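Local coordinates for protein cytochrome P450 monooxygenase (Rhodococcus sp. ECU0066, PDB 6KBH) that probably works as a self-sufficient monooxygenase, passing electrons from FMN through a [2Fe-2S] cluster to a heme that activates oxygen, at residues A[715-721]-A[772-776]; A[387-391]-A[707-711]; A[745-751]-A[781-786]; A[153-157]-A[460-464]; A[400-405]-A[463-467]. All coordinates share one frame; numbering follows the deposited sequence.

From the N terminus, 153-157 opens contact 4, 387-391 opens contact 2 and 400-405 opens contact 5. Contacts 4 and 5 then end on one stretch, 460-467, sharing V463 and K464. Contact 2 closes last of these, at 707-711. Contact 5 therefore nests inside contact 2, while contacts 4 and 2 cross. Contacts 4 and 5 tie the connecting chain to two P450 helices, 153-164 and 396-413. Contact 2 joins the heme-binding loop to the ferredoxin part. Contacts 1 and 3 follow within that part and cross: 715-721, 745-751, 772-776, 781-786. They touch through T772 and V745, and contact 3 meets contact 2 at the C-terminal L786.

Contact 1. Residues A[715-721]-A[772-776]; sequences AADQTVL and TCCSR. With FES (Fe2/s2 (inorganic) cluster), chain D.
L721 packs behind a cluster ligand: its CD2 lies 3.8 Å from C773 CB. The setting is the beta-grasp fold of plant-type ferredoxins, with helix 720-726 backing the cluster-binding chain. C773 SG binds iron FE2 at 2.3 Å, and C743 is another ligand of the cluster. The next shell is T772. Its O accepts a weak bond from L721 N. Its CG2, anti to the backbone N, faces back to the helix start and meets V720 CG1 at 3.6 Å, the two side chains crossing at about a right angle. T719 is the N-cap of the helix and sets its CG2 3.3 Å from C773 O. Farther out, R776 bends at chi3 to bring its guanidinium to the 715-718 turn. A715 O lies at the guanidinium edge, and the bond from R776 NH2 is weak and not securely placed. The turn is also tied by its own side chain: A715 N meets a lone pair of Q718 OE1, in the carbonyl plane, at 3.0 Å.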
# COMPACT_ATOMS: atom_id res chain seq x y z
N ALA A 715 -22.12 -5.55 -1.40
CA ALA A 715 -23.54 -5.30 -1.48
C ALA A 715 -23.89 -4.75 -2.87
O ALA A 715 -23.02 -4.50 -3.70
CB ALA A 715 -23.97 -4.33 -0.38
N ALA A 716 -25.19 -4.59 -3.11
CA ALA A 716 -25.63 -4.09 -4.41
C ALA A 716 -25.25 -2.63 -4.60
O ALA A 716 -24.92 -2.21 -5.72
CB ALA A 716 -27.14 -4.28 -4.55
N ASP A 717 -25.29 -1.84 -3.53
CA ASP A 717 -24.90 -0.43 -3.56
C ASP A 717 -23.40 -0.24 -3.39
O ASP A 717 -22.96 0.90 -3.15
CB ASP A 717 -25.65 0.34 -2.48
CG ASP A 717 -25.56 -0.33 -1.12
OD1 ASP A 717 -25.23 -1.53 -1.08
OD2 ASP A 717 -25.81 0.35 -0.10
N GLN A 718 -22.61 -1.30 -3.50
CA GLN A 718 -21.21 -1.30 -3.11
C GLN A 718 -20.37 -1.83 -4.26
O GLN A 718 -20.65 -2.91 -4.79
CB GLN A 718 -21.00 -2.15 -1.86
CG GLN A 718 -19.73 -1.86 -1.09
CD GLN A 718 -19.49 -2.88 0.02
OE1 GLN A 718 -20.05 -3.97 -0.01
NE2 GLN A 718 -18.68 -2.51 1.00
N THR A 719 -19.33 -1.09 -4.63
CA THR A 719 -18.37 -1.59 -5.60
C THR A 719 -17.47 -2.64 -4.96
O THR A 719 -17.32 -2.69 -3.74
CB THR A 719 -17.52 -0.45 -6.16
OG1 THR A 719 -16.57 -0.02 -5.17
CG2 THR A 719 -18.40 0.73 -6.56
N VAL A 720 -16.89 -3.49 -5.80
CA VAL A 720 -15.89 -4.44 -5.31
C VAL A 720 -14.76 -3.70 -4.61
O VAL A 720 -14.27 -4.13 -3.56
CB VAL A 720 -15.37 -5.32 -6.47
CG1 VAL A 720 -14.01 -5.91 -6.14
CG2 VAL A 720 -16.36 -6.43 -6.79
N LEU A 721 -14.35 -2.56 -5.17
CA LEU A 721 -13.28 -1.77 -4.57
C LEU A 721 -13.64 -1.30 -3.18
O LEU A 721 -12.82 -1.38 -2.26
CB LEU A 721 -12.96 -0.58 -5.48
CG LEU A 721 -11.96 0.46 -4.97
CD1 LEU A 721 -10.59 -0.16 -4.76
CD2 LEU A 721 -11.89 1.60 -5.97
N THR A 772 -11.50 -3.17 -10.38
CA THR A 772 -12.04 -3.29 -9.03
C THR A 772 -13.16 -2.30 -8.75
O THR A 772 -14.03 -2.56 -7.91
CB THR A 772 -10.90 -3.12 -8.03
OG1 THR A 772 -9.79 -3.91 -8.45
CG2 THR A 772 -11.32 -3.59 -6.67
N CYS A 773 -13.18 -1.16 -9.46
CA CYS A 773 -14.04 -0.05 -9.07
C CYS A 773 -15.42 -0.08 -9.72
O CYS A 773 -16.38 0.44 -9.13
CB CYS A 773 -13.36 1.28 -9.41
SG CYS A 773 -13.14 1.55 -11.18
N CYS A 774 -15.56 -0.67 -10.91
CA CYS A 774 -16.83 -0.58 -11.62
C CYS A 774 -17.36 -1.93 -12.09
O CYS A 774 -18.58 -2.13 -12.16
CB CYS A 774 -16.69 0.36 -12.82
SG CYS A 774 -15.37 -0.07 -13.97
N SER A 775 -16.48 -2.88 -12.40
CA SER A 775 -16.92 -4.19 -12.83
C SER A 775 -17.50 -4.98 -11.66
O SER A 775 -17.22 -4.70 -10.49
CB SER A 775 -15.76 -4.97 -13.47
OG SER A 775 -15.36 -4.37 -14.69
N ARG A 776 -18.33 -5.98 -11.97
CA ARG A 776 -18.98 -6.78 -10.95
C ARG A 776 -19.03 -8.24 -11.36
O ARG A 776 -18.45 -8.67 -12.36
CB ARG A 776 -20.43 -6.38 -10.67
CG ARG A 776 -20.71 -4.99 -10.24
CD ARG A 776 -22.17 -4.97 -9.81
NE ARG A 776 -22.30 -4.77 -8.37
CZ ARG A 776 -22.12 -3.60 -7.78
NH1 ARG A 776 -21.82 -2.53 -8.51
NH2 ARG A 776 -22.25 -3.48 -6.47
FE1 FES D . -9.18 3.68 -12.78
FE2 FES D . -10.87 1.53 -11.59
S1 FES D . -9.73 3.13 -10.81
S2 FES D . -10.32 2.07 -13.57

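Contact 2. Residues A[387-391]-A[707-711]; sequences GYGSH and DSGIT. With HEM (protoporphyrin IX containing Fe), chain C.
Y388 turns the edge of its ring to D707. CE2 comes 3.0 Å from D707 O, which lies near the ring plane, and OH stands 3.3 Å from D707 CB. The D707 carboxylate leads away from the ring, and the two planes do not stack. Y388 has CG anti to its backbone N (chi1 -161°), which carries the ring away from the heme and across to 707-708. D707 O has a polar partner in R89 NH1, while S708 OG, 3.8 Å from Y388 OH, is bonded to the C-terminal carboxylate of L786. Next along, the chains meet through backbone: G389 CA is 3.3 Å from S708 O. A side chain on G389 would be tight against that oxygen. I710 points toward the loop and sets CG2 4.1 Å from S390 N. No hydrogen bond joins the two segments.

Segment 387-391 belongs to the P450 cysteine-ligand loop, ahead of C393 and helix 396-413. Segment 707-711 runs from the turn of a ferredoxin hairpin into strand 710-714, with a G1 beta bulge at G709 and I710 facing L705. The contact thus sets the iron-sulfur part against the proximal side of the heme. On the heme side of the loop, H391 ND1 gives a hydrogen bond to propionate O1D, in the ring plane, at 2.9 Å (142°). ND1 is also bonded to L125 O. H133 stacks on the H391 ring.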
# COMPACT_ATOMS: atom_id res chain seq x y z
N GLY A 387 1.52 -9.46 9.32
CA GLY A 387 0.73 -10.67 9.26
C GLY A 387 0.03 -10.80 7.92
O GLY A 387 0.31 -10.09 6.96
N TYR A 388 -0.92 -11.74 7.88
CA TYR A 388 -1.58 -12.06 6.62
C TYR A 388 -2.87 -12.80 6.91
O TYR A 388 -2.93 -13.63 7.82
CB TYR A 388 -0.67 -12.90 5.72
CG TYR A 388 -1.06 -12.91 4.27
CD1 TYR A 388 -0.81 -11.82 3.45
CD2 TYR A 388 -1.68 -14.02 3.71
CE1 TYR A 388 -1.17 -11.83 2.12
CE2 TYR A 388 -2.04 -14.04 2.37
CZ TYR A 388 -1.78 -12.94 1.58
OH TYR A 388 -2.14 -12.96 0.26
N GLY A 389 -3.91 -12.49 6.13
CA GLY A 389 -5.17 -13.21 6.20
C GLY A 389 -6.12 -12.74 7.28
O GLY A 389 -6.25 -11.54 7.53
N SER A 390 -6.77 -13.71 7.94
CA SER A 390 -7.87 -13.42 8.87
C SER A 390 -7.51 -12.35 9.89
O SER A 390 -8.31 -11.46 10.17
CB SER A 390 -8.28 -14.71 9.58
OG SER A 390 -8.67 -15.71 8.66
N HIS A 391 -6.31 -12.43 10.48
CA HIS A 391 -5.96 -11.60 11.62
C HIS A 391 -4.98 -10.49 11.26
O HIS A 391 -4.41 -9.88 12.18
CB HIS A 391 -5.36 -12.46 12.74
CG HIS A 391 -6.31 -13.44 13.34
ND1 HIS A 391 -6.98 -13.20 14.52
CD2 HIS A 391 -6.70 -14.67 12.92
CE1 HIS A 391 -7.75 -14.24 14.80
NE2 HIS A 391 -7.60 -15.15 13.85
N ASP A 707 -5.69 -16.04 -1.94
CA ASP A 707 -4.40 -15.88 -1.29
C ASP A 707 -4.56 -15.49 0.17
O ASP A 707 -3.86 -16.02 1.04
CB ASP A 707 -3.56 -14.84 -2.02
CG ASP A 707 -3.46 -15.11 -3.51
OD1 ASP A 707 -3.75 -16.24 -3.95
OD2 ASP A 707 -3.08 -14.17 -4.24
N SER A 708 -5.49 -14.58 0.46
CA SER A 708 -5.71 -14.15 1.83
C SER A 708 -6.52 -15.16 2.63
O SER A 708 -6.37 -15.25 3.85
CB SER A 708 -6.41 -12.79 1.85
OG SER A 708 -5.59 -11.78 1.29
N GLY A 709 -7.38 -15.93 1.97
CA GLY A 709 -8.19 -16.91 2.67
C GLY A 709 -9.40 -16.35 3.38
O GLY A 709 -9.80 -16.89 4.42
N ILE A 710 -9.98 -15.27 2.86
CA ILE A 710 -11.20 -14.67 3.40
C ILE A 710 -12.18 -14.41 2.26
O ILE A 710 -11.79 -14.30 1.09
CB ILE A 710 -10.91 -13.36 4.18
CG1 ILE A 710 -10.68 -12.22 3.21
CG2 ILE A 710 -9.68 -13.51 5.07
CD1 ILE A 710 -10.95 -10.85 3.77
N THR A 711 -13.47 -14.34 2.61
CA THR A 711 -14.54 -13.93 1.71
C THR A 711 -15.05 -12.57 2.15
O THR A 711 -15.51 -12.41 3.28
CB THR A 711 -15.73 -14.91 1.71
OG1 THR A 711 -15.28 -16.26 1.88
CG2 THR A 711 -16.50 -14.84 0.41
CHA HEM C . -2.56 -8.12 14.75
CHB HEM C . 2.08 -6.56 13.51
CHC HEM C . 0.76 -1.56 14.65
CHD HEM C . -3.83 -3.15 15.87
C1A HEM C . -1.17 -7.87 14.35
C2A HEM C . -0.48 -9.10 13.96
C3A HEM C . 0.80 -8.67 13.61
C4A HEM C . 0.77 -7.20 13.83
CMA HEM C . 1.93 -9.52 13.13
CAA HEM C . -1.01 -10.50 13.91
CBA HEM C . -1.30 -11.01 12.53
CGA HEM C . -2.04 -12.30 12.36
O1A HEM C . -2.02 -12.94 13.44
O2A HEM C . -2.48 -12.38 11.18
C1B HEM C . 2.18 -5.08 13.70
C2B HEM C . 3.44 -4.25 13.41
C3B HEM C . 3.02 -2.68 13.77
C4B HEM C . 1.58 -2.75 14.23
CMB HEM C . 4.76 -4.75 12.93
CAB HEM C . 3.87 -1.46 13.68
CBB HEM C . 4.58 -1.19 12.40
C1C HEM C . -0.65 -1.87 15.05
C2C HEM C . -1.31 -0.66 15.44
C3C HEM C . -2.58 -1.07 15.78
C4C HEM C . -2.55 -2.51 15.56
CMC HEM C . -0.76 0.73 15.46
CAC HEM C . -3.71 -0.20 16.24
CBC HEM C . -4.16 -0.22 17.66
C1D HEM C . -3.69 -4.59 15.62
C2D HEM C . -4.96 -5.34 15.91
C3D HEM C . -4.57 -6.90 15.56
C4D HEM C . -3.14 -6.81 15.12
CMD HEM C . -6.25 -4.77 16.40
CAD HEM C . -5.45 -8.09 15.65
CBD HEM C . -6.42 -8.26 14.53
CGD HEM C . -7.01 -9.61 14.35
O1D HEM C . -6.30 -10.44 14.96
O2D HEM C . -8.04 -9.56 13.62
NA HEM C . -0.43 -6.68 14.28
NB HEM C . 1.05 -4.19 14.12
NC HEM C . -1.39 -3.03 15.12
ND HEM C . -2.50 -5.39 15.08
FE HEM C . -0.65 -4.80 14.74

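Contact 3. Residues A[745-751]-A[781-786]; sequences VPVLDGE and KLTLQL
V747 and L784 face each other as an antiparallel non-hydrogen-bonded pair. L784 CB lies 3.6 Å from P746 O. CG, anti to the carbonyl carbon (chi1 -64°), steers the branches under the neighbouring strand. CG and CD2 stay beside P746 O, and CD2 also meets V747 CG2 at 3.5 Å. CD1 reaches V745 CG1 at 4.1 Å. On this face L782 CD2 meets V747 CG1 at 4.3 Å, and its CG sits by G750 CA; M770 and V752 also touch it. With L782 cut back to an alanine, V747 CG1 and G750 would probably lose their cover, and M770 and V752 part of their packing. At G750 a side chain would clash with L782. Backbone bonds run from Q785 N to P746 O and, at 2.8 Å, from T783 N to D749 O. T783 O takes L748 N, and D749 N weakly. L748 and D749 opposite T783 make a classic beta bulge, where the C-terminal strand of the ferredoxin beta-grasp domain joins the chain after the first three cluster cysteines.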
# COMPACT_ATOMS: atom_id res chain seq x y z
N VAL A 745 -7.19 -6.33 -11.15
CA VAL A 745 -6.85 -7.41 -10.23
C VAL A 745 -7.24 -8.76 -10.84
O VAL A 745 -8.27 -8.86 -11.51
CB VAL A 745 -7.50 -7.18 -8.85
CG1 VAL A 745 -8.97 -7.58 -8.85
CG2 VAL A 745 -6.74 -7.91 -7.75
N PRO A 746 -6.44 -9.81 -10.65
CA PRO A 746 -6.67 -11.07 -11.37
C PRO A 746 -7.86 -11.87 -10.86
O PRO A 746 -8.13 -11.93 -9.65
CB PRO A 746 -5.36 -11.85 -11.17
CG PRO A 746 -4.34 -10.83 -10.86
CD PRO A 746 -5.07 -9.77 -10.08
N VAL A 747 -8.55 -12.52 -11.79
CA VAL A 747 -9.73 -13.35 -11.52
C VAL A 747 -9.35 -14.81 -11.75
O VAL A 747 -8.97 -15.19 -12.86
CB VAL A 747 -10.92 -12.96 -12.41
CG1 VAL A 747 -12.15 -13.80 -12.05
CG2 VAL A 747 -11.21 -11.49 -12.30
N LEU A 748 -9.48 -15.63 -10.70
CA LEU A 748 -9.18 -17.06 -10.81
C LEU A 748 -10.40 -17.87 -11.20
O LEU A 748 -10.26 -18.91 -11.86
CB LEU A 748 -8.63 -17.62 -9.50
CG LEU A 748 -7.19 -17.31 -9.10
CD1 LEU A 748 -7.01 -15.84 -9.11
CD2 LEU A 748 -6.84 -17.87 -7.73
N ASP A 749 -11.58 -17.42 -10.79
CA ASP A 749 -12.80 -18.17 -11.03
C ASP A 749 -13.98 -17.21 -11.00
O ASP A 749 -13.97 -16.21 -10.29
CB ASP A 749 -12.97 -19.28 -9.99
CG ASP A 749 -14.24 -20.07 -10.19
OD1 ASP A 749 -14.33 -20.79 -11.20
OD2 ASP A 749 -15.15 -19.95 -9.34
N GLY A 750 -14.99 -17.54 -11.79
CA GLY A 750 -16.17 -16.72 -11.93
C GLY A 750 -16.11 -15.87 -13.19
O GLY A 750 -15.04 -15.50 -13.67
N GLU A 751 -17.28 -15.56 -13.73
CA GLU A 751 -17.39 -14.65 -14.87
C GLU A 751 -17.82 -13.28 -14.37
O GLU A 751 -18.62 -13.17 -13.44
CB GLU A 751 -18.36 -15.18 -15.92
CG GLU A 751 -18.63 -14.21 -17.08
CD GLU A 751 -17.37 -13.67 -17.76
OE1 GLU A 751 -16.74 -12.75 -17.20
OE2 GLU A 751 -17.03 -14.16 -18.86
N LYS A 781 -20.69 -15.56 -7.10
CA LYS A 781 -19.38 -15.42 -6.47
C LYS A 781 -18.29 -15.36 -7.53
O LYS A 781 -18.45 -15.83 -8.66
CB LYS A 781 -19.09 -16.57 -5.50
CG LYS A 781 -19.26 -17.95 -6.09
CD LYS A 781 -18.71 -19.03 -5.16
CE LYS A 781 -17.28 -19.41 -5.53
NZ LYS A 781 -16.85 -20.67 -4.87
N LEU A 782 -17.17 -14.75 -7.14
CA LEU A 782 -15.94 -14.74 -7.92
C LEU A 782 -14.76 -14.97 -7.00
O LEU A 782 -14.80 -14.62 -5.82
CB LEU A 782 -15.71 -13.42 -8.67
CG LEU A 782 -16.50 -13.18 -9.94
CD1 LEU A 782 -17.86 -12.80 -9.54
CD2 LEU A 782 -15.89 -12.06 -10.71
N THR A 783 -13.71 -15.56 -7.55
CA THR A 783 -12.46 -15.78 -6.83
C THR A 783 -11.38 -14.89 -7.43
O THR A 783 -11.21 -14.85 -8.65
CB THR A 783 -12.05 -17.25 -6.88
OG1 THR A 783 -13.12 -18.07 -6.40
CG2 THR A 783 -10.82 -17.49 -6.03
N LEU A 784 -10.67 -14.17 -6.57
CA LEU A 784 -9.64 -13.22 -6.97
C LEU A 784 -8.31 -13.59 -6.34
O LEU A 784 -8.26 -14.04 -5.18
CB LEU A 784 -10.04 -11.79 -6.58
CG LEU A 784 -11.29 -11.28 -7.29
CD1 LEU A 784 -11.66 -9.88 -6.83
CD2 LEU A 784 -11.03 -11.31 -8.77
N GLN A 785 -7.22 -13.40 -7.10
CA GLN A 785 -5.87 -13.66 -6.58
C GLN A 785 -5.48 -12.50 -5.68
O GLN A 785 -4.80 -11.55 -6.07
CB GLN A 785 -4.86 -13.85 -7.72
CG GLN A 785 -3.53 -14.37 -7.23
CD GLN A 785 -2.74 -15.09 -8.30
OE1 GLN A 785 -2.06 -16.09 -8.02
NE2 GLN A 785 -2.82 -14.60 -9.54
N LEU A 786 -5.92 -12.60 -4.43
CA LEU A 786 -5.80 -11.48 -3.52
C LEU A 786 -5.85 -11.98 -2.09
O LEU A 786 -6.44 -13.04 -1.84
CB LEU A 786 -6.92 -10.48 -3.79
CG LEU A 786 -6.63 -9.01 -3.60
CD1 LEU A 786 -5.38 -8.61 -4.35
CD2 LEU A 786 -7.82 -8.18 -4.07
OXT LEU A 786 -5.30 -11.38 -1.16

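Contact 4. Residues A[153-157]-A[460-464]; sequences EPMVR and RQPVK
E153 OE2 accepts the backbone N of V463 at 3.1 Å. This is the one clear hydrogen bond between the segments, with an angle of 160° at the proton. The donor arrives on the syn side, 25° out of the carboxylate plane. E153 has CG anti to its backbone N and an extended chain, which carries the carboxylate from the helix to the loop backbone.

The charges form a network of E153, R157 and R460. E153 OE2 lies over one face of the R460 guanidinium, 3.8 Å from NH1. This salt bridge is long, and no N-H points at the oxygen. The carboxylate and R460 planes are 23° apart. E153 OE2 also lies at the edge of the R157 guanidinium, in its plane. The position of R157 NH2 is less certain, and its main partner is E408 on helix 396-413. The two arginines cross at about a right angle, with R157 NE 3.6 Å from R460 NH1; E153 and E408 probably offset these like charges. A glutamine at E153 would probably leave R157 and R460 without a shared negative mate and weaken the hold on both.

Helix 153-164, probably the P450 helix D, is thus fastened to the chain that leads from the heme part to the flavin-binding barrel. The contact lies away from the annotated sites.

Van der Waals contacts set aliphatic carbons against charged groups. V463 CG2 lies 3.5 Å from E153 CD. R460 CB covers one face of the R157 guanidinium, toward its rim.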
# COMPACT_ATOMS: atom_id res chain seq x y z
N GLU A 153 -4.86 12.43 10.85
CA GLU A 153 -3.59 12.88 10.28
C GLU A 153 -3.09 14.21 10.85
O GLU A 153 -1.86 14.35 10.99
CB GLU A 153 -3.69 12.95 8.76
CG GLU A 153 -2.36 13.25 8.08
CD GLU A 153 -2.37 12.95 6.59
OE1 GLU A 153 -3.35 12.35 6.11
OE2 GLU A 153 -1.39 13.32 5.91
N PRO A 154 -3.92 15.20 11.16
CA PRO A 154 -3.38 16.40 11.82
C PRO A 154 -2.87 16.13 13.22
O PRO A 154 -1.90 16.78 13.65
CB PRO A 154 -4.57 17.37 11.83
CG PRO A 154 -5.45 16.90 10.73
CD PRO A 154 -5.33 15.41 10.75
N MET A 155 -3.48 15.19 13.95
CA MET A 155 -3.08 14.94 15.33
C MET A 155 -1.67 14.37 15.41
O MET A 155 -0.88 14.76 16.27
CB MET A 155 -4.08 13.99 15.99
CG MET A 155 -3.65 13.42 17.33
SD MET A 155 -2.72 11.88 17.20
CE MET A 155 -3.93 10.82 16.40
N VAL A 156 -1.33 13.43 14.52
CA VAL A 156 -0.01 12.81 14.56
C VAL A 156 1.06 13.79 14.08
O VAL A 156 2.19 13.78 14.58
CB VAL A 156 -0.01 11.50 13.75
CG1 VAL A 156 -0.66 11.71 12.41
CG2 VAL A 156 1.41 10.97 13.58
N ARG A 157 0.73 14.65 13.12
CA ARG A 157 1.67 15.68 12.69
C ARG A 157 1.96 16.66 13.82
O ARG A 157 3.10 17.10 13.99
CB ARG A 157 1.13 16.41 11.46
CG ARG A 157 1.13 15.58 10.19
CD ARG A 157 0.66 16.39 9.00
NE ARG A 157 0.75 15.63 7.76
CZ ARG A 157 1.85 15.52 7.03
NH1 ARG A 157 2.97 16.13 7.42
NH2 ARG A 157 1.85 14.81 5.92
N ARG A 460 3.52 20.19 3.94
CA ARG A 460 3.08 18.92 4.48
C ARG A 460 2.76 18.01 3.30
O ARG A 460 2.04 18.41 2.38
CB ARG A 460 1.89 19.09 5.42
CG ARG A 460 0.50 19.22 4.83
CD ARG A 460 -0.48 18.51 5.74
NE ARG A 460 -1.58 17.93 4.98
CZ ARG A 460 -2.52 17.16 5.52
NH1 ARG A 460 -2.47 16.87 6.81
NH2 ARG A 460 -3.50 16.68 4.76
N GLN A 461 3.34 16.80 3.31
CA GLN A 461 3.00 15.90 2.21
C GLN A 461 1.86 15.00 2.64
O GLN A 461 1.92 14.40 3.72
CB GLN A 461 4.19 15.06 1.80
CG GLN A 461 3.93 14.29 0.53
CD GLN A 461 5.08 13.41 0.13
OE1 GLN A 461 5.98 13.17 0.92
NE2 GLN A 461 5.06 12.94 -1.11
N PRO A 462 0.81 14.90 1.83
CA PRO A 462 -0.30 13.99 2.18
C PRO A 462 0.19 12.55 2.30
O PRO A 462 0.98 12.06 1.48
CB PRO A 462 -1.27 14.15 1.01
CG PRO A 462 -0.44 14.69 -0.12
CD PRO A 462 0.58 15.56 0.54
N VAL A 463 -0.27 11.89 3.36
CA VAL A 463 0.02 10.47 3.55
C VAL A 463 -0.52 9.67 2.36
O VAL A 463 -1.54 10.02 1.75
CB VAL A 463 -0.61 10.01 4.87
CG1 VAL A 463 -0.66 8.50 4.96
CG2 VAL A 463 0.17 10.58 6.04
N LYS A 464 0.20 8.61 2.00
CA LYS A 464 -0.31 7.62 1.05
C LYS A 464 -0.17 6.24 1.68
O LYS A 464 0.94 5.72 1.81
CB LYS A 464 0.42 7.70 -0.29
CG LYS A 464 -0.00 8.92 -1.09
CD LYS A 464 0.24 8.77 -2.57
CE LYS A 464 -0.35 9.97 -3.30
NZ LYS A 464 -1.83 10.08 -3.12

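Contact 5. Residues A[400-405]-A[463-467]; sequences RMEIQI and VKIGE
V463 and I465 both point at helix 400-405, and they make the close part of the contact. V463 CG2 meets M401 CG at 3.7 Å and I405 CG1 at 3.8 Å. It crosses both side chains at about a right angle. Its CG1 lies 3.9 Å from M401 CB. I465 splits its branches. CG2 reaches the base of R400, 3.5 Å from CB, and CD1 lies 3.8 Å from M401 CB. I465 CG1 sits between backbone N and carbonyl carbon (chi1 54°), which carries CD1 to the methionine. M401 bends at chi3, and its CE comes 4.2 Å from I465 CD1. The extended side chain of Q404 lies beside V463 and I465, against the K464 backbone. Behind the helix face, V156 packs on M401 and I405.

The exposed side is at K464, which points away from the helix; its chain is partly exposed and touches P316. The R400 and G466 end is buried but touches little across this contact: G466 N is 4.3 Å from R400 NH1, met obliquely. At the backbone angles of G466 a side chain would be jammed against the I465 carbonyl. R400 is held by salt bridges with E320 and D730, and G466 is backbone-bonded to A731. The chain 463-467 therefore lies between the ferredoxin part and helix 396-413, the P450 L helix that follows the heme-ligand cysteine C393.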
# COMPACT_ATOMS: atom_id res chain seq x y z
N ARG A 400 1.46 2.69 9.20
CA ARG A 400 2.04 3.15 7.95
C ARG A 400 2.04 4.67 7.87
O ARG A 400 3.04 5.29 7.49
CB ARG A 400 1.28 2.56 6.76
CG ARG A 400 1.76 1.20 6.32
CD ARG A 400 0.74 0.55 5.40
NE ARG A 400 1.29 -0.62 4.72
CZ ARG A 400 0.56 -1.52 4.08
NH1 ARG A 400 -0.76 -1.39 4.03
NH2 ARG A 400 1.14 -2.55 3.48
N MET A 401 0.91 5.30 8.22
CA MET A 401 0.85 6.75 8.27
C MET A 401 1.85 7.30 9.27
O MET A 401 2.61 8.23 8.97
CB MET A 401 -0.57 7.20 8.63
CG MET A 401 -0.67 8.64 9.07
SD MET A 401 -2.20 9.07 9.91
CE MET A 401 -3.34 9.06 8.53
N GLU A 402 1.87 6.72 10.47
CA GLU A 402 2.74 7.19 11.55
C GLU A 402 4.20 7.20 11.13
O GLU A 402 4.91 8.19 11.35
CB GLU A 402 2.54 6.27 12.75
CG GLU A 402 2.45 6.96 14.05
CD GLU A 402 1.89 6.04 15.09
OE1 GLU A 402 1.27 5.02 14.73
OE2 GLU A 402 2.10 6.32 16.28
N ILE A 403 4.67 6.10 10.54
CA ILE A 403 6.06 6.03 10.10
C ILE A 403 6.32 7.07 9.02
O ILE A 403 7.33 7.78 9.04
CB ILE A 403 6.40 4.62 9.61
CG1 ILE A 403 6.20 3.59 10.72
CG2 ILE A 403 7.83 4.57 9.11
CD1 ILE A 403 7.16 3.76 11.85
N GLN A 404 5.41 7.16 8.05
CA GLN A 404 5.60 8.07 6.92
C GLN A 404 5.82 9.51 7.36
O GLN A 404 6.64 10.23 6.78
CB GLN A 404 4.39 7.99 5.99
CG GLN A 404 4.57 7.05 4.83
CD GLN A 404 3.25 6.73 4.20
OE1 GLN A 404 2.48 5.94 4.73
NE2 GLN A 404 2.95 7.38 3.08
N ILE A 405 5.08 9.97 8.37
CA ILE A 405 5.23 11.35 8.84
C ILE A 405 6.46 11.51 9.73
O ILE A 405 7.15 12.54 9.64
CB ILE A 405 3.94 11.83 9.53
CG1 ILE A 405 2.72 11.44 8.73
CG2 ILE A 405 3.95 13.33 9.62
CD1 ILE A 405 1.47 11.32 9.55
N VAL A 463 -0.27 11.89 3.36
CA VAL A 463 0.02 10.47 3.55
C VAL A 463 -0.52 9.67 2.36
O VAL A 463 -1.54 10.02 1.75
CB VAL A 463 -0.61 10.01 4.87
CG1 VAL A 463 -0.66 8.50 4.96
CG2 VAL A 463 0.17 10.58 6.04
N LYS A 464 0.20 8.61 2.00
CA LYS A 464 -0.31 7.62 1.05
C LYS A 464 -0.17 6.24 1.68
O LYS A 464 0.94 5.72 1.81
CB LYS A 464 0.42 7.70 -0.29
CG LYS A 464 -0.00 8.92 -1.09
CD LYS A 464 0.24 8.77 -2.57
CE LYS A 464 -0.35 9.97 -3.30
NZ LYS A 464 -1.83 10.08 -3.12
N ILE A 465 -1.30 5.66 2.08
CA ILE A 465 -1.34 4.36 2.74
C ILE A 465 -2.44 3.52 2.12
O ILE A 465 -3.41 4.04 1.55
CB ILE A 465 -1.57 4.46 4.26
CG1 ILE A 465 -2.82 5.28 4.57
CG2 ILE A 465 -0.36 5.03 4.95
CD1 ILE A 465 -2.94 5.75 5.99
N GLY A 466 -2.29 2.21 2.24
CA GLY A 466 -3.27 1.27 1.75
C GLY A 466 -3.12 0.89 0.30
O GLY A 466 -3.97 0.15 -0.22
N GLU A 467 -2.08 1.37 -0.38
CA GLU A 467 -1.90 1.05 -1.78
C GLU A 467 -0.71 0.11 -1.97
O GLU A 467 0.32 0.29 -1.31
CB GLU A 467 -1.68 2.32 -2.60
CG GLU A 467 -2.72 3.41 -2.35
CD GLU A 467 -2.24 4.80 -2.74
OE1 GLU A 467 -1.12 4.91 -3.28
OE2 GLU A 467 -2.98 5.77 -2.50